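Local coordinates for B12-binding domain-containing protein (Kitasatospora setae, PDB 6WTE) that binds cobalamin and a [4Fe-4S] cluster and, as the radical SAM methylase TsrM, transfers a methyl group by non-radical chemistry, probably to tryptophan, at residues A[8-14]-A[41-45]; A[17-23]-A[207-212]; A[26-31]-A[195-200]. All coordinates share one frame; numbering follows the deposited sequence.

Interaction 1: residues A[8-14]-A[41-45]; sequences VNPNKVH and LTFRR
The guanidinium of Arg45 lies flat on one face of the His14 ring, the planes 15° apart and the centres separated by 3.6 Å, while the backbone oxygen of Thr42 sits at the ring's edge, in its plane. Through that edge His14 NE2 donates to Thr42 O over 2.9 Å in an almost straight bond (171°), although NE2 approaches well out of the carbonyl plane. Arg45 uses its own edge too: NH2 reaches Lys12 O at 3.2 Å, and the bend at chi3 (-68°) lays the group across the imidazole while it does so. Were His14 replaced by an alanine, Thr42 O would probably lose its donor and the guanidinium of Arg45 be freer to turn. Deeper in, Thr42 suits its place by having two unlike branches: OG1 donates to Asn11 O at 2.6 Å, and the methyl CG2 rests 3.7 Å from His14 NE2. Asp40 OD1 takes the amide nitrogen ND2 of Asn9 and also lies within bonding range of the Thr42 hydroxyl. Leu41 N meets Asn9 O at 3.0 Å, continuing the link between the parallel strands 4-9 and 35-40 of the Rossmann-like B12-binding domain. Asn11 OD1 accepts from Val13 N at 3.0 Å, forming an Asx turn, which leaves ND2 to bond the cobalamin. The chemistry implies that the loop bearing Asn11 is set by bonds to its backbone carbonyls, and that His14 carries its proton on NE2, with the stacked arginine likely to disfavour a second one.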
loop_
_atom_site.group_PDB
_atom_site.type_symbol
_atom_site.label_atom_id
_atom_site.label_comp_id
_atom_site.label_asym_id
_atom_site.label_seq_id
_atom_site.Cartn_x
_atom_site.Cartn_y
_atom_site.Cartn_z
ATOM N N VAL A 8 -15.833 2.097 8.879
ATOM C CA VAL A 8 -16.095 0.797 8.268
ATOM C C VAL A 8 -14.836 0.315 7.559
ATOM O O VAL A 8 -14.256 1.054 6.756
ATOM C CB VAL A 8 -17.263 0.878 7.271
ATOM C CG1 VAL A 8 -17.477 -0.468 6.596
ATOM C CG2 VAL A 8 -18.539 1.349 7.971
ATOM N N ASN A 9 -14.429 -0.935 7.835
ATOM C CA ASN A 9 -13.394 -1.575 7.036
ATOM C C ASN A 9 -14.040 -2.503 6.019
ATOM O O ASN A 9 -14.550 -3.564 6.402
ATOM C CB ASN A 9 -12.412 -2.356 7.906
ATOM C CG ASN A 9 -11.288 -2.941 7.085
ATOM O OD1 ASN A 9 -10.911 -2.366 6.063
ATOM N ND2 ASN A 9 -10.767 -4.090 7.495
ATOM N N PRO A 10 -14.038 -2.166 4.729
ATOM C CA PRO A 10 -14.623 -3.048 3.714
ATOM C C PRO A 10 -13.652 -4.064 3.137
ATOM O O PRO A 10 -14.042 -4.828 2.247
ATOM C CB PRO A 10 -15.048 -2.040 2.636
ATOM C CG PRO A 10 -13.933 -1.053 2.662
ATOM C CD PRO A 10 -13.541 -0.918 4.131
ATOM N N ASN A 11 -12.412 -4.084 3.619
ATOM C CA ASN A 11 -11.390 -4.961 3.063
ATOM C C ASN A 11 -11.787 -6.418 3.248
ATOM O O ASN A 11 -11.951 -6.886 4.377
ATOM C CB ASN A 11 -10.049 -4.675 3.735
ATOM C CG ASN A 11 -8.873 -5.225 2.952
ATOM O OD1 ASN A 11 -9.031 -6.087 2.086
ATOM N ND2 ASN A 11 -7.686 -4.720 3.248
ATOM N N LYS A 12 -11.963 -7.137 2.142
ATOM C CA LYS A 12 -12.315 -8.549 2.210
ATOM C C LYS A 12 -11.156 -9.463 1.829
ATOM O O LYS A 12 -11.361 -10.667 1.647
ATOM C CB LYS A 12 -13.538 -8.830 1.334
ATOM C CG LYS A 12 -14.804 -8.130 1.827
ATOM C CD LYS A 12 -16.044 -8.608 1.092
ATOM C CE LYS A 12 -15.974 -8.308 -0.396
ATOM N NZ LYS A 12 -17.279 -8.599 -1.058
ATOM N N VAL A 13 -9.943 -8.931 1.724
ATOM C CA VAL A 13 -8.792 -9.732 1.320
ATOM C C VAL A 13 -8.337 -10.605 2.483
ATOM O O VAL A 13 -8.119 -10.116 3.597
ATOM C CB VAL A 13 -7.643 -8.835 0.833
ATOM C CG1 VAL A 13 -6.366 -9.653 0.662
ATOM C CG2 VAL A 13 -8.015 -8.161 -0.484
ATOM N N HIS A 14 -8.178 -11.898 2.217
ATOM C CA HIS A 14 -7.430 -12.786 3.089
ATOM C C HIS A 14 -6.204 -13.309 2.344
ATOM O O HIS A 14 -6.263 -13.526 1.131
ATOM C CB HIS A 14 -8.281 -13.964 3.577
ATOM C CG HIS A 14 -9.350 -13.575 4.550
ATOM N ND1 HIS A 14 -9.685 -14.353 5.637
ATOM C CD2 HIS A 14 -10.164 -12.493 4.596
ATOM C CE1 HIS A 14 -10.658 -13.767 6.313
ATOM N NE2 HIS A 14 -10.967 -12.637 5.702
ATOM N N LEU A 41 -15.452 -5.602 8.448
ATOM C CA LEU A 41 -16.108 -6.632 7.652
ATOM C C LEU A 41 -15.158 -7.723 7.185
ATOM O O LEU A 41 -15.615 -8.693 6.566
ATOM C CB LEU A 41 -16.798 -5.994 6.438
ATOM C CG LEU A 41 -17.789 -4.872 6.764
ATOM C CD1 LEU A 41 -18.415 -4.295 5.497
ATOM C CD2 LEU A 41 -18.872 -5.361 7.718
ATOM N N THR A 42 -13.861 -7.604 7.486
ATOM C CA THR A 42 -12.889 -8.583 7.002
ATOM C C THR A 42 -13.219 -9.988 7.492
ATOM O O THR A 42 -13.131 -10.956 6.730
ATOM C CB THR A 42 -11.483 -8.175 7.439
ATOM O OG1 THR A 42 -11.194 -6.875 6.915
ATOM C CG2 THR A 42 -10.429 -9.175 6.936
ATOM N N PHE A 43 -13.614 -10.120 8.757
ATOM C CA PHE A 43 -13.983 -11.414 9.310
ATOM C C PHE A 43 -15.479 -11.688 9.192
ATOM O O PHE A 43 -15.992 -12.599 9.851
ATOM C CB PHE A 43 -13.536 -11.508 10.773
ATOM C CG PHE A 43 -12.118 -11.055 11.006
ATOM C CD1 PHE A 43 -11.058 -11.697 10.393
ATOM C CD2 PHE A 43 -11.849 -9.982 11.842
ATOM C CE1 PHE A 43 -9.745 -11.277 10.606
ATOM C CE2 PHE A 43 -10.545 -9.563 12.062
ATOM C CZ PHE A 43 -9.492 -10.210 11.442
ATOM N N ARG A 44 -16.186 -10.924 8.361
ATOM C CA ARG A 44 -17.599 -11.143 8.075
ATOM C C ARG A 44 -17.839 -11.157 6.571
ATOM O O ARG A 44 -18.881 -10.703 6.085
ATOM C CB ARG A 44 -18.459 -10.077 8.752
ATOM C CG ARG A 44 -18.299 -9.997 10.267
ATOM C CD ARG A 44 -18.939 -11.187 10.971
ATOM N NE ARG A 44 -20.371 -11.293 10.701
ATOM C CZ ARG A 44 -21.315 -10.737 11.456
ATOM N NH1 ARG A 44 -20.979 -10.031 12.528
ATOM N NH2 ARG A 44 -22.597 -10.880 11.139
ATOM N N ARG A 45 -16.876 -11.698 5.812
ATOM C CA ARG A 45 -16.947 -11.657 4.352
ATOM C C ARG A 45 -18.223 -12.292 3.829
ATOM O O ARG A 45 -18.791 -11.835 2.830
ATOM C CB ARG A 45 -15.749 -12.382 3.736
ATOM C CG ARG A 45 -14.414 -11.787 4.041
ATOM C CD ARG A 45 -13.350 -12.358 3.111
ATOM N NE ARG A 45 -13.067 -13.776 3.328
ATOM C CZ ARG A 45 -12.215 -14.481 2.588
ATOM N NH1 ARG A 45 -12.006 -15.764 2.845
ATOM N NH2 ARG A 45 -11.570 -13.900 1.582
#

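Interaction 2: residues A[17-23]-A[207-212]; sequences IAPYALD and VDNLEY
Just before helix 20-31, the first helix of the Rossmann-like B12-binding domain, Ala18 packs on Tyr212 of helix 209-214. This is a CH-pi contact: Ala18 CA stands 3.4 Å from the centroid of the Tyr212 ring and only 4° off its normal, and a small residue suits this spot because it lets the backbone come so close to the face. Pro19 follows, crossing the tyrosine at about a right angle with CD 3.4 Å from Tyr212 OH. That hydroxyl hydrogen-bonds Asp40, and a water donates both to it and to Ile17 O. Val207 faces the helix with a compact, branched side chain, its CG2 lying 3.8 Å from Leu22 CB and 3.9 Å from Pro19 CG. In the first turn of the helix, the buried carboxylate of Asp23 finds polar company. A water links OD1 to the backbone N of Val207, and a further water lies close to OD1 and Val207 O, while OD2 pairs with Arg199 in a salt bridge. Asn209 comes from the opposite direction, its amide plane 38° from the carboxylate, and ND2 donates to the syn lone pair of Asp23 OD2 at 2.9 Å, nearly straight at 171°.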
loop_
_atom_site.group_PDB
_atom_site.type_symbol
_atom_site.label_atom_id
_atom_site.label_comp_id
_atom_site.label_asym_id
_atom_site.label_seq_id
_atom_site.Cartn_x
_atom_site.Cartn_y
_atom_site.Cartn_z
ATOM N N ILE A 17 -5.176 -8.310 6.836
ATOM C CA ILE A 17 -4.250 -7.284 7.300
ATOM C C ILE A 17 -5.055 -6.253 8.078
ATOM O O ILE A 17 -6.025 -5.698 7.550
ATOM C CB ILE A 17 -3.510 -6.617 6.125
ATOM C CG1 ILE A 17 -2.568 -7.618 5.446
ATOM C CG2 ILE A 17 -2.794 -5.355 6.589
ATOM C CD1 ILE A 17 -1.578 -8.268 6.397
ATOM N N ALA A 18 -4.650 -5.994 9.320
ATOM C CA ALA A 18 -5.402 -5.079 10.168
ATOM C C ALA A 18 -5.504 -3.707 9.505
ATOM O O ALA A 18 -4.518 -3.207 8.949
ATOM C CB ALA A 18 -4.741 -4.943 11.541
ATOM N N PRO A 19 -6.688 -3.085 9.513
ATOM C CA PRO A 19 -6.855 -1.718 8.958
ATOM C C PRO A 19 -6.298 -0.651 9.896
ATOM O O PRO A 19 -7.012 0.051 10.619
ATOM C CB PRO A 19 -8.372 -1.607 8.794
ATOM C CG PRO A 19 -8.911 -2.489 9.874
ATOM C CD PRO A 19 -7.966 -3.663 9.957
ATOM N N TYR A 20 -4.970 -0.537 9.866
ATOM C CA TYR A 20 -4.238 0.373 10.739
ATOM C C TYR A 20 -4.792 1.790 10.659
ATOM O O TYR A 20 -4.854 2.503 11.671
ATOM C CB TYR A 20 -2.764 0.322 10.326
ATOM C CG TYR A 20 -1.753 1.014 11.205
ATOM C CD1 TYR A 20 -2.074 1.494 12.473
ATOM C CD2 TYR A 20 -0.447 1.175 10.753
ATOM C CE1 TYR A 20 -1.113 2.118 13.258
ATOM C CE2 TYR A 20 0.513 1.790 11.530
ATOM C CZ TYR A 20 0.179 2.258 12.779
ATOM O OH TYR A 20 1.152 2.875 13.541
ATOM N N ALA A 21 -5.220 2.204 9.460
ATOM C CA ALA A 21 -5.808 3.528 9.276
ATOM C C ALA A 21 -6.880 3.816 10.313
ATOM O O ALA A 21 -6.939 4.917 10.869
ATOM C CB ALA A 21 -6.406 3.641 7.874
ATOM N N LEU A 22 -7.726 2.828 10.602
ATOM C CA LEU A 22 -8.835 3.078 11.510
ATOM C C LEU A 22 -8.355 3.288 12.944
ATOM O O LEU A 22 -8.979 4.045 13.698
ATOM C CB LEU A 22 -9.853 1.934 11.414
ATOM C CG LEU A 22 -10.513 1.718 10.040
ATOM C CD1 LEU A 22 -11.732 0.797 10.146
ATOM C CD2 LEU A 22 -10.920 3.048 9.389
ATOM N N ASP A 23 -7.238 2.664 13.337
ATOM C CA ASP A 23 -6.691 2.943 14.661
ATOM C C ASP A 23 -6.166 4.371 14.744
ATOM O O ASP A 23 -6.330 5.041 15.773
ATOM C CB ASP A 23 -5.579 1.949 15.013
ATOM C CG ASP A 23 -6.106 0.636 15.586
ATOM O OD1 ASP A 23 -7.282 0.569 16.020
ATOM O OD2 ASP A 23 -5.322 -0.338 15.634
ATOM N N VAL A 207 -10.814 -1.900 16.110
ATOM C CA VAL A 207 -9.963 -2.828 15.370
ATOM C C VAL A 207 -9.362 -3.832 16.348
ATOM O O VAL A 207 -8.797 -3.454 17.383
ATOM C CB VAL A 207 -8.869 -2.078 14.591
ATOM C CG1 VAL A 207 -7.924 -3.062 13.939
ATOM C CG2 VAL A 207 -9.482 -1.177 13.515
ATOM N N ASP A 208 -9.508 -5.118 16.033
ATOM C CA ASP A 208 -9.051 -6.213 16.899
ATOM C C ASP A 208 -7.667 -6.652 16.428
ATOM O O ASP A 208 -7.528 -7.557 15.604
ATOM C CB ASP A 208 -10.038 -7.371 16.871
ATOM C CG ASP A 208 -9.781 -8.385 17.979
ATOM O OD1 ASP A 208 -8.652 -8.416 18.520
ATOM O OD2 ASP A 208 -10.711 -9.150 18.303
ATOM N N ASN A 209 -6.632 -6.030 16.990
ATOM C CA ASN A 209 -5.286 -6.251 16.474
ATOM C C ASN A 209 -4.798 -7.672 16.726
ATOM O O ASN A 209 -4.151 -8.265 15.853
ATOM C CB ASN A 209 -4.328 -5.221 17.062
ATOM C CG ASN A 209 -4.457 -3.871 16.377
ATOM O OD1 ASN A 209 -3.891 -3.661 15.308
ATOM N ND2 ASN A 209 -5.215 -2.960 16.980
ATOM N N LEU A 210 -5.101 -8.246 17.896
ATOM C CA LEU A 210 -4.633 -9.602 18.169
ATOM C C LEU A 210 -5.296 -10.609 17.240
ATOM O O LEU A 210 -4.658 -11.577 16.812
ATOM C CB LEU A 210 -4.887 -9.972 19.631
ATOM C CG LEU A 210 -4.382 -11.361 20.029
ATOM C CD1 LEU A 210 -2.848 -11.443 19.915
ATOM C CD2 LEU A 210 -4.848 -11.710 21.428
ATOM N N GLU A 211 -6.571 -10.391 16.904
ATOM C CA GLU A 211 -7.246 -11.283 15.965
ATOM C C GLU A 211 -6.505 -11.343 14.635
ATOM O O GLU A 211 -6.270 -12.427 14.090
ATOM C CB GLU A 211 -8.691 -10.824 15.748
ATOM C CG GLU A 211 -9.505 -11.750 14.853
ATOM C CD GLU A 211 -9.708 -13.135 15.453
ATOM O OE1 GLU A 211 -9.626 -13.282 16.692
ATOM O OE2 GLU A 211 -9.953 -14.085 14.679
ATOM N N TYR A 212 -6.109 -10.183 14.104
ATOM C CA TYR A 212 -5.328 -10.176 12.870
ATOM C C TYR A 212 -3.984 -10.861 13.066
ATOM O O TYR A 212 -3.525 -11.605 12.191
ATOM C CB TYR A 212 -5.118 -8.745 12.387
ATOM C CG TYR A 212 -6.308 -8.187 11.653
ATOM C CD1 TYR A 212 -6.501 -8.463 10.307
ATOM C CD2 TYR A 212 -7.238 -7.389 12.305
ATOM C CE1 TYR A 212 -7.586 -7.952 9.622
ATOM C CE2 TYR A 212 -8.333 -6.874 11.628
ATOM C CZ TYR A 212 -8.497 -7.160 10.285
ATOM O OH TYR A 212 -9.568 -6.654 9.590
HETATM O O HOH W 1 -8.619 -5.922 6.619
HETATM O O HOH W 2 -10.050 1.080 16.136
HETATM O O HOH W 3 -7.778 -1.106 18.079
HETATM O O HOH W 4 -4.457 -1.786 13.381
#

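Interaction 3: residues A[26-31]-A[195-200]; sequences TTALED and SVYRRR
Arg198 crosses Thr27 at a slant and ends in a salt-bridge network with Glu30 and Asp31 on the last turns of helix 20-31, in the Rossmann-like B12-binding domain. Arg198 CB lies 3.7 Å from Thr27 OG1, and CG passes the same hydroxyl a little farther off. The bend at chi3 (-71°) then brings the guanidinium back against the helix, where the methyl CG2 of Thr27 sits 3.8 Å above one face, toward the rim. At the tip, Arg198 NH1 donates to the syn lone pair of Asp31 OD1 at 3.0 Å. Arg198 NH2 also takes Asp31 OD1, at 3.0 Å, but from above the carboxylate plane, so two nitrogens grip one atom end-on. Arg198 NH2 has a second acceptor, Glu30 OE1 at 3.0 Å, reached on its anti lone pair with the two flat groups nearly coplanar. The syn lone pair of Glu30 OE1 goes to Arg200 NH2 at 3.1 Å, and here the carboxylate and guanidinium planes are 66° apart. Glu30 therefore lies between two arginines, whose charges would probably favour its ionised form. Long arginines suit the irregular segment 195-200, since from there they can reach acidic groups on successive residues of the helix. Thr27 serves twice, with a methyl for the guanidinium face and a hydroxyl, also bonded to Asp23 O, for the loop backbone: Thr27 OG1 accepts from Arg198 N at 2.8 Å. Farther out, Ser195 OG bonds Asp192 OD2, and a water donates to Asp31 OD2 and, at 2.6 Å, to Ser195 OG.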
loop_
_atom_site.group_PDB
_atom_site.type_symbol
_atom_site.label_atom_id
_atom_site.label_comp_id
_atom_site.label_asym_id
_atom_site.label_seq_id
_atom_site.Cartn_x
_atom_site.Cartn_y
_atom_site.Cartn_z
ATOM N N THR A 26 -9.327 6.559 14.842
ATOM C CA THR A 26 -10.022 6.417 16.118
ATOM C C THR A 26 -9.331 7.233 17.201
ATOM O O THR A 26 -9.983 7.956 17.959
ATOM C CB THR A 26 -10.104 4.943 16.519
ATOM O OG1 THR A 26 -10.931 4.231 15.586
ATOM C CG2 THR A 26 -10.663 4.793 17.942
ATOM N N THR A 27 -7.998 7.151 17.270
ATOM C CA THR A 27 -7.268 7.881 18.305
ATOM C C THR A 27 -7.535 9.377 18.214
ATOM O O THR A 27 -7.872 10.024 19.212
ATOM C CB THR A 27 -5.769 7.600 18.189
ATOM O OG1 THR A 27 -5.524 6.222 18.488
ATOM C CG2 THR A 27 -4.976 8.471 19.160
ATOM N N ALA A 28 -7.403 9.940 17.010
ATOM C CA ALA A 28 -7.589 11.375 16.833
ATOM C C ALA A 28 -9.015 11.789 17.169
ATOM O O ALA A 28 -9.240 12.780 17.873
ATOM C CB ALA A 28 -7.237 11.764 15.400
ATOM N N LEU A 29 -9.994 11.040 16.668
ATOM C CA LEU A 29 -11.387 11.398 16.917
ATOM C C LEU A 29 -11.727 11.293 18.398
ATOM O O LEU A 29 -12.375 12.185 18.955
ATOM C CB LEU A 29 -12.303 10.509 16.086
ATOM C CG LEU A 29 -12.412 10.852 14.602
ATOM C CD1 LEU A 29 -13.118 9.715 13.898
ATOM C CD2 LEU A 29 -13.165 12.167 14.422
ATOM N N GLU A 30 -11.278 10.223 19.058
ATOM C CA GLU A 30 -11.541 10.087 20.488
ATOM C C GLU A 30 -10.871 11.200 21.286
ATOM O O GLU A 30 -11.462 11.735 22.233
ATOM C CB GLU A 30 -11.073 8.716 20.982
ATOM C CG GLU A 30 -11.940 7.564 20.502
ATOM C CD GLU A 30 -11.495 6.226 21.063
ATOM O OE1 GLU A 30 -10.329 6.122 21.492
ATOM O OE2 GLU A 30 -12.313 5.282 21.070
ATOM N N ASP A 31 -9.639 11.568 20.917
ATOM C CA ASP A 31 -8.941 12.634 21.626
ATOM C C ASP A 31 -9.633 13.982 21.460
ATOM O O ASP A 31 -9.464 14.858 22.314
ATOM C CB ASP A 31 -7.486 12.728 21.155
ATOM C CG ASP A 31 -6.627 11.571 21.650
ATOM O OD1 ASP A 31 -7.135 10.713 22.402
ATOM O OD2 ASP A 31 -5.436 11.523 21.289
ATOM N N SER A 195 0.503 11.979 18.703
ATOM C CA SER A 195 -0.196 11.012 19.536
ATOM C C SER A 195 0.390 9.615 19.397
ATOM O O SER A 195 0.963 9.249 18.366
ATOM C CB SER A 195 -1.682 10.952 19.179
ATOM O OG SER A 195 -2.250 12.245 19.098
ATOM N N VAL A 196 0.228 8.832 20.459
ATOM C CA VAL A 196 0.363 7.383 20.375
ATOM C C VAL A 196 -0.944 6.844 19.812
ATOM O O VAL A 196 -2.019 7.110 20.355
ATOM C CB VAL A 196 0.667 6.775 21.751
ATOM C CG1 VAL A 196 0.644 5.257 21.678
ATOM C CG2 VAL A 196 2.001 7.284 22.281
ATOM N N TYR A 197 -0.864 6.098 18.717
ATOM C CA TYR A 197 -2.068 5.515 18.139
ATOM C C TYR A 197 -2.470 4.313 18.986
ATOM O O TYR A 197 -1.661 3.404 19.201
ATOM C CB TYR A 197 -1.840 5.119 16.681
ATOM C CG TYR A 197 -1.278 6.228 15.801
ATOM C CD1 TYR A 197 -1.559 7.573 16.049
ATOM C CD2 TYR A 197 -0.452 5.923 14.729
ATOM C CE1 TYR A 197 -1.026 8.577 15.246
ATOM C CE2 TYR A 197 0.067 6.910 13.921
ATOM C CZ TYR A 197 -0.213 8.233 14.184
ATOM O OH TYR A 197 0.329 9.208 13.366
ATOM N N ARG A 198 -3.691 4.327 19.514
ATOM C CA ARG A 198 -4.114 3.272 20.424
ATOM C C ARG A 198 -4.447 2.015 19.627
ATOM O O ARG A 198 -5.250 2.053 18.688
ATOM C CB ARG A 198 -5.290 3.741 21.280
ATOM C CG ARG A 198 -4.862 4.797 22.303
ATOM C CD ARG A 198 -5.966 5.186 23.274
ATOM N NE ARG A 198 -7.012 5.974 22.631
ATOM C CZ ARG A 198 -6.999 7.300 22.519
ATOM N NH1 ARG A 198 -5.989 8.006 23.013
ATOM N NH2 ARG A 198 -8.004 7.921 21.914
ATOM N N ARG A 199 -3.792 0.912 19.979
ATOM C CA ARG A 199 -3.945 -0.365 19.291
ATOM C C ARG A 199 -4.561 -1.336 20.283
ATOM O O ARG A 199 -3.898 -1.758 21.236
ATOM C CB ARG A 199 -2.604 -0.885 18.774
ATOM C CG ARG A 199 -1.710 0.190 18.164
ATOM C CD ARG A 199 -2.341 0.832 16.912
ATOM N NE ARG A 199 -2.466 -0.110 15.802
ATOM C CZ ARG A 199 -1.442 -0.535 15.064
ATOM N NH1 ARG A 199 -0.213 -0.103 15.327
ATOM N NH2 ARG A 199 -1.643 -1.393 14.069
ATOM N N ARG A 200 -5.823 -1.680 20.066
ATOM C CA ARG A 200 -6.585 -2.466 21.021
ATOM C C ARG A 200 -6.811 -3.871 20.485
ATOM O O ARG A 200 -6.684 -4.132 19.288
ATOM C CB ARG A 200 -7.931 -1.792 21.323
ATOM C CG ARG A 200 -7.818 -0.398 21.935
ATOM C CD ARG A 200 -9.202 0.235 22.056
ATOM N NE ARG A 200 -9.219 1.453 22.864
ATOM C CZ ARG A 200 -9.442 2.675 22.386
ATOM N NH1 ARG A 200 -9.664 2.859 21.089
ATOM N NH2 ARG A 200 -9.448 3.720 23.208
HETATM O O HOH W 5 -4.762 12.615 18.633
#

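Interactions 1 and 2 touch, their centres 11 Å apart: Thr42 OG1 comes within 3.1 Å of Tyr212 OH, and the rings of Phe43 and Tyr212 meet. Interactions 2 and 3 share helix 20-31, one near its start and the other near its end, with centres 13 Å apart. They are also joined by a probable hydrogen bond, Asn209 ND2 to Arg200 O at 3.0 Å. Interactions 1 and 3 stay about 9 Å apart at their nearest atoms. The cobalamin lies close to the first two, about 3 Å from the side chains of Asn11 and Ile17, whereas in interaction 3 the side chain of Tyr197 is about 6 Å from it.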